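Local coordinates for protein prolyl-tRNA synthetase (Giardia lamblia ATCC 50803, PDB 3IAL) that probably joins L-proline to tRNA(Pro) at the expense of ATP, and is captured here with the prolyl-adenylate intermediate bound, at residues 166-171 and 273-278; 103-108 and 117-122; 215-220 and 242-247. All coordinates share one frame; numbering follows the deposited sequence.

All three contacts reach the prolyl-adenylate, contact 2 by Thr122 alone. Contact 1 takes the adenine and edges the prolyl carbonyl. Contact 2 reaches the proline nitrogen through the end of segment 117-122. Contact 3 holds the link between proline and phosphate. Contacts 1 and 2 have centres about 19 Å apart, yet they touch where Trp170 CH2 lies 3.5 Å from Thr122 OG1. Contacts 2 and 3, about 23 Å apart at their centres, meet as Thr122 OG1 comes within 4.2 Å of Phe217 CZ. Contacts 1 and 3 do not touch. Their nearest atoms are about 6 Å apart, but strands 263-274 and 235-245 are sheet neighbours. Contacts 1 and 2 also reach the second subunit.

Contact 1 of 3, residues 166-171 and 273-278; sequences REIHWN and ISTRVL. With PR8 (5'-O-[(R)-hydroxy{[(2S)-pyrrolidin-2-ylcarbonyl]oxy}phosphoryl]adenosine), chain H.
Trp170 and Ser274 both carry their first side-chain atom between the backbone N and the carbonyl carbon (chi1 89° and 77°). Both residues lie on the adenylate face of an antiparallel strand pair, and these torsions place OG near adenine N3 and the indole rim near the prolyl carbonyl. The CB atoms of Trp170 and Ser274 are 3.8 Å apart. Ser274 OG donates to N3 of the adenine at 2.9 Å. Ser274 OG also accepts from Arg276 N, a capping bond at the turn into the helix. Trp170 CH2 is 3.4 Å from O of PR8. Ile168 CG2 comes to 3.4 Å from adenine C2. The Arg276 guanidinium lays one face over adenine C4, as the motif 3 arginine of class II synthetases does. Ile163 O and Gln237 O fix its rotation. The backbones pair through Asn171 N to Ile273 O (2.8 Å) and the return bond from Ile273 N to Asn171 O. A weak bond from Thr275 N to His169 O follows. Strand 143-152 pairs with 167-177 in the sheet, and helices 52-71 and 180-201 pack on the face of Asn171 and Ile273.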
# COMPACT_ATOMS: atom_id res chain seq x y z
N ARG B 166 -16.88 -4.98 -9.11
CA ARG B 166 -17.56 -3.73 -8.79
C ARG B 166 -16.74 -2.86 -7.83
O ARG B 166 -16.90 -1.65 -7.82
CB ARG B 166 -18.96 -4.00 -8.25
CG ARG B 166 -19.92 -4.45 -9.36
CD ARG B 166 -21.25 -4.92 -8.81
NE ARG B 166 -22.11 -3.83 -8.39
CZ ARG B 166 -22.99 -3.88 -7.38
NH1 ARG B 166 -23.12 -4.96 -6.61
NH2 ARG B 166 -23.73 -2.82 -7.11
N GLU B 167 -15.87 -3.48 -7.03
CA GLU B 167 -14.78 -2.76 -6.35
C GLU B 167 -13.45 -3.22 -6.93
O GLU B 167 -13.11 -4.39 -6.86
CB GLU B 167 -14.81 -2.95 -4.84
CG GLU B 167 -13.59 -2.36 -4.15
CD GLU B 167 -13.78 -2.12 -2.66
OE1 GLU B 167 -14.76 -2.63 -2.08
OE2 GLU B 167 -12.94 -1.41 -2.06
N ILE B 168 -12.71 -2.28 -7.48
CA ILE B 168 -11.54 -2.58 -8.28
C ILE B 168 -10.29 -1.99 -7.64
O ILE B 168 -10.17 -0.77 -7.51
CB ILE B 168 -11.69 -1.99 -9.69
CG1 ILE B 168 -13.06 -2.33 -10.29
CG2 ILE B 168 -10.54 -2.48 -10.61
CD1 ILE B 168 -13.53 -1.31 -11.33
N HIS B 169 -9.34 -2.85 -7.27
CA HIS B 169 -8.05 -2.40 -6.76
C HIS B 169 -7.22 -1.95 -7.96
O HIS B 169 -7.17 -2.65 -8.98
CB HIS B 169 -7.37 -3.52 -5.98
CG HIS B 169 -6.20 -3.07 -5.17
ND1 HIS B 169 -4.89 -3.31 -5.55
CD2 HIS B 169 -6.13 -2.40 -4.00
CE1 HIS B 169 -4.07 -2.79 -4.65
NE2 HIS B 169 -4.80 -2.23 -3.70
N TRP B 170 -6.62 -0.77 -7.86
CA TRP B 170 -5.88 -0.24 -9.00
C TRP B 170 -4.85 0.81 -8.61
O TRP B 170 -4.78 1.21 -7.45
CB TRP B 170 -6.86 0.30 -10.06
CG TRP B 170 -7.32 1.75 -9.96
CD1 TRP B 170 -7.26 2.59 -8.88
CD2 TRP B 170 -7.97 2.49 -11.00
NE1 TRP B 170 -7.80 3.81 -9.20
CE2 TRP B 170 -8.25 3.77 -10.49
CE3 TRP B 170 -8.34 2.20 -12.32
CZ2 TRP B 170 -8.86 4.76 -11.26
CZ3 TRP B 170 -8.94 3.18 -13.08
CH2 TRP B 170 -9.20 4.45 -12.54
N ASN B 171 -4.08 1.26 -9.59
CA ASN B 171 -3.27 2.46 -9.46
C ASN B 171 -3.61 3.41 -10.59
O ASN B 171 -3.72 2.99 -11.75
CB ASN B 171 -1.78 2.12 -9.44
CG ASN B 171 -0.88 3.36 -9.39
OD1 ASN B 171 -0.72 4.05 -10.39
ND2 ASN B 171 -0.26 3.61 -8.24
N ILE B 273 -3.75 1.15 -14.25
CA ILE B 273 -3.66 -0.31 -14.26
C ILE B 273 -4.38 -0.87 -13.03
O ILE B 273 -4.37 -0.26 -11.96
CB ILE B 273 -2.21 -0.84 -14.30
CG1 ILE B 273 -1.38 -0.32 -13.12
CG2 ILE B 273 -1.55 -0.48 -15.62
CD1 ILE B 273 -0.13 -1.17 -12.82
N SER B 274 -5.03 -2.01 -13.19
CA SER B 274 -5.83 -2.60 -12.15
C SER B 274 -5.41 -4.06 -11.91
O SER B 274 -4.35 -4.49 -12.38
CB SER B 274 -7.30 -2.54 -12.57
OG SER B 274 -7.58 -3.54 -13.53
N THR B 275 -6.27 -4.79 -11.21
CA THR B 275 -6.12 -6.23 -10.96
C THR B 275 -6.09 -7.09 -12.23
O THR B 275 -5.69 -8.26 -12.19
CB THR B 275 -7.30 -6.74 -10.12
OG1 THR B 275 -8.52 -6.43 -10.78
CG2 THR B 275 -7.29 -6.11 -8.72
N ARG B 276 -6.53 -6.51 -13.35
CA ARG B 276 -6.43 -7.17 -14.66
C ARG B 276 -5.00 -7.55 -15.06
O ARG B 276 -4.82 -8.51 -15.81
CB ARG B 276 -7.03 -6.27 -15.75
CG ARG B 276 -8.51 -6.16 -15.65
CD ARG B 276 -9.05 -5.29 -16.75
NE ARG B 276 -10.48 -5.46 -16.90
CZ ARG B 276 -11.22 -4.92 -17.86
NH1 ARG B 276 -10.66 -4.14 -18.79
NH2 ARG B 276 -12.52 -5.16 -17.89
N VAL B 277 -4.01 -6.80 -14.59
CA VAL B 277 -2.60 -7.14 -14.85
C VAL B 277 -2.29 -8.52 -14.24
O VAL B 277 -1.71 -9.38 -14.91
CB VAL B 277 -1.64 -6.08 -14.27
CG1 VAL B 277 -0.18 -6.44 -14.58
CG2 VAL B 277 -1.97 -4.69 -14.81
N LEU B 278 -2.70 -8.71 -12.98
CA LEU B 278 -2.57 -10.00 -12.31
C LEU B 278 -3.36 -11.07 -13.05
O LEU B 278 -2.85 -12.16 -13.29
CB LEU B 278 -3.03 -9.89 -10.85
CG LEU B 278 -2.93 -11.15 -9.97
CD1 LEU B 278 -1.48 -11.62 -9.87
CD2 LEU B 278 -3.51 -10.89 -8.57
C PR8 H . -8.89 5.31 -16.58
N PR8 H . -8.70 7.17 -15.05
O PR8 H . -9.81 4.96 -15.84
P PR8 H . -9.22 3.25 -17.93
N1 PR8 H . -12.52 -4.58 -13.23
C2 PR8 H . -11.19 -4.66 -13.19
N3 PR8 H . -10.41 -3.77 -13.81
C4 PR8 H . -10.93 -2.76 -14.51
C5 PR8 H . -12.32 -2.65 -14.58
C6 PR8 H . -13.11 -3.58 -13.91
N6 PR8 H . -14.44 -3.48 -13.96
N7 PR8 H . -12.59 -1.58 -15.31
C8 PR8 H . -11.44 -1.04 -15.70
N9 PR8 H . -10.41 -1.76 -15.22
CA PR8 H . -8.10 6.58 -16.26
CB PR8 H . -6.68 6.20 -15.91
CD PR8 H . -7.62 7.45 -14.12
CG PR8 H . -6.63 6.31 -14.38
C1' PR8 H . -8.97 -1.45 -15.45
O10 PR8 H . -8.50 4.69 -17.72
O1P PR8 H . -10.65 3.36 -18.31
C2' PR8 H . -8.55 -1.66 -16.93
O2' PR8 H . -7.24 -2.26 -16.99
O2P PR8 H . -8.38 2.54 -19.10
C3' PR8 H . -8.41 -0.24 -17.44
O3' PR8 H . -7.52 -0.20 -18.56
C4' PR8 H . -7.76 0.35 -16.21
O4' PR8 H . -8.69 -0.04 -15.18
C5' PR8 H . -7.66 1.85 -16.38
O5' PR8 H . -8.94 2.40 -16.60

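Contact 2 of 3, residues 103-108 and 117-122; sequences FWVEKG and LALRPT. With PR8 (5'-O-[(R)-hydroxy{[(2S)-pyrrolidin-2-ylcarbonyl]oxy}phosphoryl]adenosine), chain H.
Trp104 with Ala118 and Val105 with Leu117 are facing pairs of an antiparallel beta hairpin, made by strands 103-108 and 111-119 of the class II core. Strand 103-108 is the outer one within the chain, and strand 82-84 lies across 111-119 from it. Val105 and Leu117 form a hydrogen-bonded pair, with Val105 N to Leu117 O at 2.7 Å and Leu117 N to Val105 O at 3.1 Å. Leu119 N adds a bond to Phe103 O. Trp104 and Ala118 are the non-hydrogen-bonded pair. Trp104 CG lies anti to the carbonyl carbon (chi1 -68°), and the indole meets Ala118, whose CB sits above its six-membered ring, 3.8 Å from the centroid, in a CH-pi contact. Arg116 makes a cation-pi contact with the same indole. On the sheet side that carries Val105 and Leu117, Leu119 spreads its two methyls. CD2 meets Val105 CG2 at 3.9 Å, while CD1 meets Phe103 CB at 3.7 Å. A water accepts from Phe103 N at 2.8 Å and lies close to Leu119 O. Thr122 OG1 accepts from the proline nitrogen of PR8 at 2.8 Å and also bonds to Glu124. Thr122 and Glu124 fit the Thr-X-Glu motif of class IIa synthetases. Backbone pairing and apolar contact continue into the second subunit, with salt bridges added: Lys107 with Glu106 of the second subunit, and Glu106 with Lys107 of the second subunit. The hairpin thus joins the dimer through strand 103-108, and the chain leaving its other strand brings Thr122 to the proline nitrogen.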
# COMPACT_ATOMS: atom_id res chain seq x y z
N PHE B 103 -21.82 4.54 -7.19
CA PHE B 103 -22.49 4.29 -5.91
C PHE B 103 -22.66 5.62 -5.20
O PHE B 103 -21.71 6.40 -5.16
CB PHE B 103 -21.63 3.39 -5.02
CG PHE B 103 -21.62 1.95 -5.42
CD1 PHE B 103 -22.53 1.05 -4.87
CD2 PHE B 103 -20.67 1.48 -6.32
CE1 PHE B 103 -22.51 -0.30 -5.23
CE2 PHE B 103 -20.64 0.13 -6.69
CZ PHE B 103 -21.56 -0.76 -6.14
N TRP B 104 -23.83 5.89 -4.64
CA TRP B 104 -24.07 7.16 -3.95
C TRP B 104 -24.27 6.96 -2.45
O TRP B 104 -25.09 6.14 -2.03
CB TRP B 104 -25.28 7.91 -4.53
CG TRP B 104 -25.03 8.41 -5.93
CD1 TRP B 104 -25.42 7.81 -7.08
CD2 TRP B 104 -24.30 9.59 -6.31
NE1 TRP B 104 -25.00 8.55 -8.16
CE2 TRP B 104 -24.31 9.64 -7.72
CE3 TRP B 104 -23.65 10.60 -5.59
CZ2 TRP B 104 -23.69 10.67 -8.44
CZ3 TRP B 104 -23.03 11.63 -6.30
CH2 TRP B 104 -23.05 11.65 -7.71
N VAL B 105 -23.49 7.70 -1.66
CA VAL B 105 -23.70 7.81 -0.23
C VAL B 105 -24.63 8.99 0.00
O VAL B 105 -24.36 10.10 -0.44
CB VAL B 105 -22.38 8.04 0.53
CG1 VAL B 105 -22.65 8.33 2.02
CG2 VAL B 105 -21.46 6.85 0.37
N GLU B 106 -25.74 8.73 0.69
CA GLU B 106 -26.78 9.75 0.89
C GLU B 106 -27.10 10.04 2.35
O GLU B 106 -27.70 11.07 2.64
CB GLU B 106 -28.05 9.33 0.15
CG GLU B 106 -27.80 9.03 -1.33
CD GLU B 106 -29.05 9.08 -2.18
OE1 GLU B 106 -30.16 8.88 -1.65
OE2 GLU B 106 -28.93 9.32 -3.40
N LYS B 107 -26.72 9.14 3.26
CA LYS B 107 -26.92 9.36 4.68
C LYS B 107 -25.64 9.14 5.46
O LYS B 107 -24.77 8.36 5.05
CB LYS B 107 -28.01 8.45 5.23
CG LYS B 107 -29.40 8.76 4.69
CD LYS B 107 -30.48 8.11 5.53
CE LYS B 107 -31.86 8.26 4.89
NZ LYS B 107 -32.00 7.41 3.66
N GLY B 108 -25.52 9.85 6.58
CA GLY B 108 -24.49 9.59 7.58
C GLY B 108 -25.22 9.37 8.89
O GLY B 108 -25.78 10.30 9.46
N LEU B 117 -22.48 12.13 -1.75
CA LEU B 117 -21.10 11.75 -2.03
C LEU B 117 -21.04 10.51 -2.89
O LEU B 117 -21.63 9.49 -2.55
CB LEU B 117 -20.33 11.49 -0.74
CG LEU B 117 -20.25 12.64 0.27
CD1 LEU B 117 -19.51 12.16 1.50
CD2 LEU B 117 -19.57 13.85 -0.35
N ALA B 118 -20.33 10.59 -4.01
CA ALA B 118 -20.12 9.43 -4.86
C ALA B 118 -18.87 8.69 -4.41
O ALA B 118 -17.87 9.31 -4.06
CB ALA B 118 -20.00 9.84 -6.31
N LEU B 119 -18.93 7.36 -4.39
CA LEU B 119 -17.72 6.58 -4.26
C LEU B 119 -16.99 6.70 -5.61
O LEU B 119 -17.61 6.50 -6.65
CB LEU B 119 -18.04 5.12 -3.96
CG LEU B 119 -18.88 4.82 -2.71
CD1 LEU B 119 -18.94 3.32 -2.51
CD2 LEU B 119 -18.31 5.51 -1.47
N ARG B 120 -15.71 7.04 -5.57
CA ARG B 120 -14.94 7.28 -6.79
C ARG B 120 -15.00 6.12 -7.80
O ARG B 120 -14.64 5.00 -7.48
CB ARG B 120 -13.47 7.59 -6.45
CG ARG B 120 -12.78 6.53 -5.63
CD ARG B 120 -11.35 6.96 -5.31
NE ARG B 120 -10.81 6.07 -4.29
CZ ARG B 120 -9.94 6.41 -3.35
NH1 ARG B 120 -9.46 7.64 -3.25
NH2 ARG B 120 -9.58 5.49 -2.48
N PRO B 121 -15.50 6.39 -9.02
CA PRO B 121 -15.34 5.41 -10.10
C PRO B 121 -13.99 5.54 -10.81
O PRO B 121 -13.54 4.63 -11.49
CB PRO B 121 -16.47 5.78 -11.06
CG PRO B 121 -16.65 7.24 -10.87
CD PRO B 121 -16.42 7.47 -9.39
N THR B 122 -13.40 6.71 -10.64
CA THR B 122 -12.10 7.08 -11.18
C THR B 122 -11.99 8.51 -10.64
O THR B 122 -13.01 9.13 -10.32
CB THR B 122 -12.05 7.02 -12.73
OG1 THR B 122 -10.76 7.46 -13.18
CG2 THR B 122 -13.15 7.88 -13.35
C PR8 H . -8.89 5.31 -16.58
N PR8 H . -8.70 7.17 -15.05
O PR8 H . -9.81 4.96 -15.84
P PR8 H . -9.22 3.25 -17.93
N1 PR8 H . -12.52 -4.58 -13.23
C2 PR8 H . -11.19 -4.66 -13.19
N3 PR8 H . -10.41 -3.77 -13.81
C4 PR8 H . -10.93 -2.76 -14.51
C5 PR8 H . -12.32 -2.65 -14.58
C6 PR8 H . -13.11 -3.58 -13.91
N6 PR8 H . -14.44 -3.48 -13.96
N7 PR8 H . -12.59 -1.58 -15.31
C8 PR8 H . -11.44 -1.04 -15.70
N9 PR8 H . -10.41 -1.76 -15.22
CA PR8 H . -8.10 6.58 -16.26
CB PR8 H . -6.68 6.20 -15.91
CD PR8 H . -7.62 7.45 -14.12
CG PR8 H . -6.63 6.31 -14.38
C1' PR8 H . -8.97 -1.45 -15.45
O10 PR8 H . -8.50 4.69 -17.72
O1P PR8 H . -10.65 3.36 -18.31
C2' PR8 H . -8.55 -1.66 -16.93
O2' PR8 H . -7.24 -2.26 -16.99
O2P PR8 H . -8.38 2.54 -19.10
C3' PR8 H . -8.41 -0.24 -17.44
O3' PR8 H . -7.52 -0.20 -18.56
C4' PR8 H . -7.76 0.35 -16.21
O4' PR8 H . -8.69 -0.04 -15.18
C5' PR8 H . -7.66 1.85 -16.38
O5' PR8 H . -8.94 2.40 -16.60
O HOH W 1 -19.09 4.61 -7.54

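Contact 3 of 3, residues 215-220 and 242-247; sequences DRFPGA and HNLGQR. With PR8 (5'-O-[(R)-hydroxy{[(2S)-pyrrolidin-2-ylcarbonyl]oxy}phosphoryl]adenosine), chain H.
Phe217 packs tightly on His242, while Arg247 makes a thinner, partly exposed contact at the other end. In the tight part, Phe217 CB sits over one face of the imidazole, 3.6 Å from the ring centroid, as a CH-pi contact. CG of Phe217 is anti to its backbone N (chi1 -178°), which places the ring with one face against the prolyl group. That face covers CA of the prolyl group, and Phe217 CE1 lies 3.3 Å from the prolyl O of PR8. His242 donates from NE2 to the bridging O10 of PR8 at 2.8 Å, with a weak second bond to phosphate O2P. Its ND1 is bonded to Ser223, so both ring nitrogens have partners and the ring rotation is set. Leu244 CD2 continues the packing, 3.6 Å from Ala220 CB and 4.1 Å from Phe217 CD2. On the looser side, Arg247 bends its chain at chi3 (64°) and gives NE to Gly219 O at 3.1 Å. The oxygen lies in the guanidinium plane, but NE stands above the carbonyl plane. Asp93 takes NH1 of the same group in a salt bridge. Arg216, exposed nearby, has a weak bond from NH1 to Ala220 O. Residues 217-220 form a type II turn, with Gly219 third, at positive phi. Asn243 OD1 accepts from Gly245 N in an Asx turn, and its ND2 bonds to Tyr222 OH. The loop and the antiparallel strand together contact the aminoacyl-phosphate link, as part of the adenylate site of the class II core.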
# COMPACT_ATOMS: atom_id res chain seq x y z
N ASP B 215 -14.63 5.39 -29.02
CA ASP B 215 -14.63 4.68 -27.73
C ASP B 215 -13.47 5.12 -26.81
O ASP B 215 -12.94 4.33 -26.03
CB ASP B 215 -14.58 3.15 -27.97
CG ASP B 215 -15.05 2.34 -26.77
OD1 ASP B 215 -15.90 2.81 -26.00
OD2 ASP B 215 -14.55 1.20 -26.61
N ARG B 216 -13.10 6.39 -26.92
CA ARG B 216 -12.13 7.03 -26.03
C ARG B 216 -12.61 7.04 -24.58
O ARG B 216 -13.82 7.02 -24.32
CB ARG B 216 -11.95 8.50 -26.42
CG ARG B 216 -11.10 8.76 -27.63
CD ARG B 216 -11.18 10.23 -27.99
NE ARG B 216 -12.47 10.57 -28.60
CZ ARG B 216 -12.99 11.79 -28.67
NH1 ARG B 216 -12.36 12.84 -28.16
NH2 ARG B 216 -14.17 11.96 -29.25
N PHE B 217 -11.66 7.13 -23.66
CA PHE B 217 -11.97 7.41 -22.26
C PHE B 217 -12.83 8.68 -22.20
O PHE B 217 -12.53 9.66 -22.89
CB PHE B 217 -10.69 7.60 -21.44
CG PHE B 217 -10.91 7.85 -19.97
CD1 PHE B 217 -11.26 6.81 -19.12
CD2 PHE B 217 -10.77 9.12 -19.44
CE1 PHE B 217 -11.47 7.03 -17.77
CE2 PHE B 217 -10.98 9.36 -18.08
CZ PHE B 217 -11.32 8.31 -17.25
N PRO B 218 -13.93 8.65 -21.42
CA PRO B 218 -14.85 9.79 -21.38
C PRO B 218 -14.17 11.06 -20.90
O PRO B 218 -13.77 11.15 -19.74
CB PRO B 218 -15.93 9.34 -20.40
CG PRO B 218 -15.89 7.84 -20.46
CD PRO B 218 -14.44 7.51 -20.63
N GLY B 219 -14.03 12.03 -21.80
CA GLY B 219 -13.33 13.28 -21.51
C GLY B 219 -11.97 13.39 -22.18
O GLY B 219 -11.47 14.50 -22.38
N ALA B 220 -11.37 12.25 -22.53
CA ALA B 220 -10.05 12.24 -23.17
C ALA B 220 -10.08 12.85 -24.57
O ALA B 220 -11.09 12.79 -25.26
CB ALA B 220 -9.51 10.82 -23.24
N HIS B 242 -4.01 7.94 -21.18
CA HIS B 242 -4.84 8.97 -21.83
C HIS B 242 -4.24 10.37 -21.85
O HIS B 242 -3.65 10.82 -20.87
CB HIS B 242 -6.20 9.02 -21.14
CG HIS B 242 -6.78 7.67 -20.89
ND1 HIS B 242 -7.46 6.96 -21.86
CD2 HIS B 242 -6.76 6.87 -19.80
CE1 HIS B 242 -7.83 5.80 -21.37
NE2 HIS B 242 -7.42 5.71 -20.12
N ASN B 243 -4.42 11.04 -22.98
CA ASN B 243 -4.11 12.46 -23.12
C ASN B 243 -5.44 13.19 -23.04
O ASN B 243 -6.27 13.07 -23.94
CB ASN B 243 -3.39 12.73 -24.45
CG ASN B 243 -2.80 14.15 -24.52
OD1 ASN B 243 -3.34 15.09 -23.94
ND2 ASN B 243 -1.70 14.29 -25.25
N LEU B 244 -5.66 13.90 -21.95
CA LEU B 244 -6.94 14.57 -21.69
C LEU B 244 -7.00 15.98 -22.28
O LEU B 244 -8.04 16.64 -22.21
CB LEU B 244 -7.20 14.61 -20.19
CG LEU B 244 -7.22 13.24 -19.50
CD1 LEU B 244 -7.56 13.41 -18.02
CD2 LEU B 244 -8.22 12.30 -20.18
N GLY B 245 -5.90 16.42 -22.87
CA GLY B 245 -5.81 17.75 -23.46
C GLY B 245 -5.98 18.84 -22.42
O GLY B 245 -5.45 18.73 -21.31
N GLN B 246 -6.72 19.88 -22.79
CA GLN B 246 -6.98 21.01 -21.91
C GLN B 246 -8.44 21.05 -21.43
O GLN B 246 -8.81 21.95 -20.69
CB GLN B 246 -6.62 22.31 -22.63
CG GLN B 246 -5.13 22.51 -22.78
CD GLN B 246 -4.79 23.59 -23.80
OE1 GLN B 246 -5.22 23.53 -24.95
NE2 GLN B 246 -3.99 24.57 -23.37
N ARG B 247 -9.23 20.06 -21.83
CA ARG B 247 -10.68 20.04 -21.55
C ARG B 247 -11.01 20.12 -20.06
O ARG B 247 -11.83 20.95 -19.65
CB ARG B 247 -11.33 18.78 -22.15
CG ARG B 247 -11.59 18.87 -23.65
CD ARG B 247 -11.75 17.49 -24.31
NE ARG B 247 -12.93 16.76 -23.83
CZ ARG B 247 -14.19 17.01 -24.18
NH1 ARG B 247 -15.17 16.27 -23.68
NH2 ARG B 247 -14.49 18.01 -25.00
C PR8 H . -8.89 5.31 -16.58
N PR8 H . -8.70 7.17 -15.05
O PR8 H . -9.81 4.96 -15.84
P PR8 H . -9.22 3.25 -17.93
N1 PR8 H . -12.52 -4.58 -13.23
C2 PR8 H . -11.19 -4.66 -13.19
N3 PR8 H . -10.41 -3.77 -13.81
C4 PR8 H . -10.93 -2.76 -14.51
C5 PR8 H . -12.32 -2.65 -14.58
C6 PR8 H . -13.11 -3.58 -13.91
N6 PR8 H . -14.44 -3.48 -13.96
N7 PR8 H . -12.59 -1.58 -15.31
C8 PR8 H . -11.44 -1.04 -15.70
N9 PR8 H . -10.41 -1.76 -15.22
CA PR8 H . -8.10 6.58 -16.26
CB PR8 H . -6.68 6.20 -15.91
CD PR8 H . -7.62 7.45 -14.12
CG PR8 H . -6.63 6.31 -14.38
C1' PR8 H . -8.97 -1.45 -15.45
O10 PR8 H . -8.50 4.69 -17.72
O1P PR8 H . -10.65 3.36 -18.31
C2' PR8 H . -8.55 -1.66 -16.93
O2' PR8 H . -7.24 -2.26 -16.99
O2P PR8 H . -8.38 2.54 -19.10
C3' PR8 H . -8.41 -0.24 -17.44
O3' PR8 H . -7.52 -0.20 -18.56
C4' PR8 H . -7.76 0.35 -16.21
O4' PR8 H . -8.69 -0.04 -15.18
C5' PR8 H . -7.66 1.85 -16.38
O5' PR8 H . -8.94 2.40 -16.60